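Local structure of protein (alpha-2u-globulin) (Rattus norvegicus, 2A2U) at the interface of chains A and B. The protein is a male rat urinary lipocalin that binds small hydrophobic ligands in its barrel, including an inducer of hyaline droplets. Coordinates in Å, arbitrary orientation; residue numbers count along the deposited sequence, not the author numbering. Chains: chain A/B, Protein (alpha-2u-globulin).

The interface of chains A and B. Residues chain A 100, 106-108, 125-127; chain B 92-95.
B:Pro94 sets the edge of its ring against the outer face of a beta-sheet in chain A, among A:Gly106, A:Thr108, A:Ile125 and A:Phe127. Its CG meets the backbone carbonyl O of A:Ile125 at 3.3 Å and lies near the carbonyl of A:Gly106, while CB packs on the CG2 methyl of A:Ile125 at 3.6 Å. That methyl, anti to the backbone N with CG1 at chi1 -52°, is the branch turned to the proline. On one flank, the B:Lys92 chain crosses over the face of the A:Phe127 ring near its rim, CG nearest CE2 at 3.6 Å; A:Phe127 CG is anti to its backbone N (chi1 173°), and its CB touches the proline. On another, the CG2 methyl of B:Thr93 comes to ring atom CD1 of A:Phe100 at 3.8 Å from above the ring plane, outside the rim. A:Thr108 and B:Glu95 approach tip to tip; hydroxyl OG1 gives a weak hydrogen bond to carboxylate OE2 at 2.9 Å, although the glutamate is poorly ordered. A:Thr108 OG1 also lies 3.4 Å from B:Pro94 CD. An alanine in place of A:Thr108 would probably leave this carboxylate without its hydroxyl mate and open a small gap beside the proline CD. Behind the contact, A:Asn126 ND2 donates to A:Asn107 OD1 at 2.9 Å, linking neighbouring strands. Strands 99-102, 106-114 and 119-128 of the chain A lipocalin barrel here meet the end of chain B strand 83-92 and its following loop, one patch of a two-fold symmetric interface, repeated with the chains exchanged; the coordinates alone do not show whether this pairing is biological.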
ATOM      1  N   PHE A 100     -12.597  -4.986  -3.459  1.00 14.17           N
ATOM      2  CA  PHE A 100     -11.662  -4.451  -4.437  1.00 14.17           C
ATOM      3  C   PHE A 100     -10.241  -4.841  -4.085  1.00 14.17           C
ATOM      4  O   PHE A 100      -9.853  -4.799  -2.925  1.00 14.17           O
ATOM      5  CB  PHE A 100     -11.731  -2.923  -4.514  1.00  2.00           C
ATOM      6  CG  PHE A 100     -10.698  -2.323  -5.454  1.00  2.00           C
ATOM      7  CD1 PHE A 100     -10.971  -2.181  -6.814  1.00  2.00           C
ATOM      8  CD2 PHE A 100      -9.427  -1.980  -4.990  1.00  2.00           C
ATOM      9  CE1 PHE A 100      -9.995  -1.723  -7.693  1.00  2.00           C
ATOM     10  CE2 PHE A 100      -8.449  -1.521  -5.866  1.00  2.00           C
ATOM     11  CZ  PHE A 100      -8.735  -1.395  -7.216  1.00  2.00           C
ATOM     12  N   GLY A 106      -7.430  -3.243 -11.882  1.00 19.65           N
ATOM     13  CA  GLY A 106      -8.378  -3.017 -10.810  1.00 19.65           C
ATOM     14  C   GLY A 106      -9.339  -4.176 -10.820  1.00 19.65           C
ATOM     15  O   GLY A 106      -9.959  -4.446 -11.846  1.00 19.65           O
ATOM     16  N   ASN A 107      -9.459  -4.863  -9.690  1.00 22.48           N
ATOM     17  CA  ASN A 107     -10.332  -6.023  -9.597  1.00 22.48           C
ATOM     18  C   ASN A 107     -11.507  -5.855  -8.661  1.00 22.48           C
ATOM     19  O   ASN A 107     -11.365  -5.361  -7.550  1.00 22.48           O
ATOM     20  CB  ASN A 107      -9.547  -7.246  -9.121  1.00 15.68           C
ATOM     21  CG  ASN A 107      -8.386  -7.581 -10.014  1.00 15.68           C
ATOM     22  OD1 ASN A 107      -8.567  -8.118 -11.104  1.00 15.68           O
ATOM     23  ND2 ASN A 107      -7.174  -7.306  -9.540  1.00 15.68           N
ATOM     24  N   THR A 108     -12.658  -6.328  -9.105  1.00 18.21           N
ATOM     25  CA  THR A 108     -13.866  -6.301  -8.307  1.00 18.21           C
ATOM     26  C   THR A 108     -14.347  -7.743  -8.244  1.00 18.21           C
ATOM     27  O   THR A 108     -14.516  -8.391  -9.278  1.00 18.21           O
ATOM     28  CB  THR A 108     -14.927  -5.397  -8.943  1.00 24.58           C
ATOM     29  OG1 THR A 108     -14.668  -4.038  -8.573  1.00 24.58           O
ATOM     30  CG2 THR A 108     -16.314  -5.771  -8.483  1.00 24.58           C
ATOM     31  N   ILE A 125     -14.043  -9.624 -11.823  1.00 18.82           N
ATOM     32  CA  ILE A 125     -13.959  -8.855 -13.059  1.00 18.82           C
ATOM     33  C   ILE A 125     -12.679  -8.029 -12.966  1.00 18.82           C
ATOM     34  O   ILE A 125     -12.403  -7.418 -11.941  1.00 18.82           O
ATOM     35  CB  ILE A 125     -15.131  -7.889 -13.240  1.00 29.01           C
ATOM     36  CG1 ILE A 125     -16.454  -8.619 -13.074  1.00 29.01           C
ATOM     37  CG2 ILE A 125     -15.085  -7.286 -14.639  1.00 29.01           C
ATOM     38  CD1 ILE A 125     -17.644  -7.683 -13.013  1.00 29.01           C
ATOM     39  N   ASN A 126     -11.907  -7.996 -14.039  1.00 19.82           N
ATOM     40  CA  ASN A 126     -10.658  -7.247 -14.041  1.00 19.82           C
ATOM     41  C   ASN A 126     -10.677  -6.087 -15.031  1.00 19.82           C
ATOM     42  O   ASN A 126     -11.275  -6.195 -16.087  1.00 19.82           O
ATOM     43  CB  ASN A 126      -9.504  -8.196 -14.370  1.00 19.59           C
ATOM     44  CG  ASN A 126      -8.198  -7.472 -14.613  1.00 19.59           C
ATOM     45  OD1 ASN A 126      -7.942  -7.002 -15.720  1.00 19.59           O
ATOM     46  ND2 ASN A 126      -7.352  -7.402 -13.591  1.00 19.59           N
ATOM     47  N   PHE A 127     -10.091  -4.957 -14.649  1.00 24.25           N
ATOM     48  CA  PHE A 127     -10.007  -3.804 -15.537  1.00 24.25           C
ATOM     49  C   PHE A 127      -8.565  -3.350 -15.656  1.00 24.25           C
ATOM     50  O   PHE A 127      -7.904  -3.089 -14.653  1.00 24.25           O
ATOM     51  CB  PHE A 127     -10.837  -2.635 -15.047  1.00 24.64           C
ATOM     52  CG  PHE A 127     -10.633  -1.395 -15.846  1.00 24.64           C
ATOM     53  CD1 PHE A 127     -11.383  -1.158 -16.989  1.00 24.64           C
ATOM     54  CD2 PHE A 127      -9.627  -0.501 -15.498  1.00 24.64           C
ATOM     55  CE1 PHE A 127     -11.129  -0.051 -17.773  1.00 24.64           C
ATOM     56  CE2 PHE A 127      -9.366   0.601 -16.270  1.00 24.64           C
ATOM     57  CZ  PHE A 127     -10.113   0.833 -17.413  1.00 24.64           C
TER
ATOM     58  N   LYS B  92      -9.068   2.685 -10.631  1.00 15.72           N
ATOM     59  CA  LYS B  92     -10.237   2.547 -11.483  1.00 15.72           C
ATOM     60  C   LYS B  92     -10.771   1.123 -11.331  1.00 15.72           C
ATOM     61  O   LYS B  92     -10.000   0.172 -11.338  1.00 15.72           O
ATOM     62  CB  LYS B  92      -9.847   2.826 -12.937  1.00 27.05           C
ATOM     63  CG  LYS B  92     -10.997   2.777 -13.909  1.00 27.05           C
ATOM     64  CD  LYS B  92     -11.957   3.938 -13.745  1.00 27.05           C
ATOM     65  CE  LYS B  92     -13.395   3.457 -13.842  1.00 27.05           C
ATOM     66  NZ  LYS B  92     -13.655   2.692 -15.096  1.00 27.05           N
ATOM     67  N   THR B  93     -12.078   0.982 -11.140  1.00 19.27           N
ATOM     68  CA  THR B  93     -12.684  -0.335 -10.983  1.00 19.27           C
ATOM     69  C   THR B  93     -13.406  -0.729 -12.267  1.00 19.27           C
ATOM     70  O   THR B  93     -13.586   0.098 -13.162  1.00 19.27           O
ATOM     71  CB  THR B  93     -13.684  -0.369  -9.806  1.00 16.76           C
ATOM     72  OG1 THR B  93     -14.927   0.221 -10.203  1.00 16.76           O
ATOM     73  CG2 THR B  93     -13.138   0.390  -8.616  1.00 16.76           C
ATOM     74  N   PRO B  94     -13.800  -2.010 -12.391  1.00 22.45           N
ATOM     75  CA  PRO B  94     -14.503  -2.470 -13.590  1.00 22.45           C
ATOM     76  C   PRO B  94     -15.911  -1.908 -13.819  1.00 22.45           C
ATOM     77  O   PRO B  94     -16.459  -2.100 -14.898  1.00 22.45           O
ATOM     78  CB  PRO B  94     -14.535  -3.990 -13.409  1.00 14.46           C
ATOM     79  CG  PRO B  94     -13.365  -4.280 -12.526  1.00 14.46           C
ATOM     80  CD  PRO B  94     -13.380  -3.146 -11.556  1.00 14.46           C
ATOM     81  N   GLU B  95     -16.508  -1.242 -12.827  1.00 25.58           N
ATOM     82  CA  GLU B  95     -17.861  -0.677 -12.987  1.00 25.58           C
ATOM     83  C   GLU B  95     -17.829   0.806 -13.420  1.00 25.58           C
ATOM     84  O   GLU B  95     -17.362   1.662 -12.676  1.00 25.58           O
ATOM     85  CB  GLU B  95     -18.695  -0.844 -11.707  1.00 53.70           C
ATOM     86  CG  GLU B  95     -18.035  -1.593 -10.533  1.00 53.70           C
ATOM     87  CD  GLU B  95     -17.868  -3.096 -10.754  1.00 53.70           C
ATOM     88  OE1 GLU B  95     -18.856  -3.793 -11.077  1.00 53.70           O
ATOM     89  OE2 GLU B  95     -16.734  -3.585 -10.585  1.00 53.70           O
TER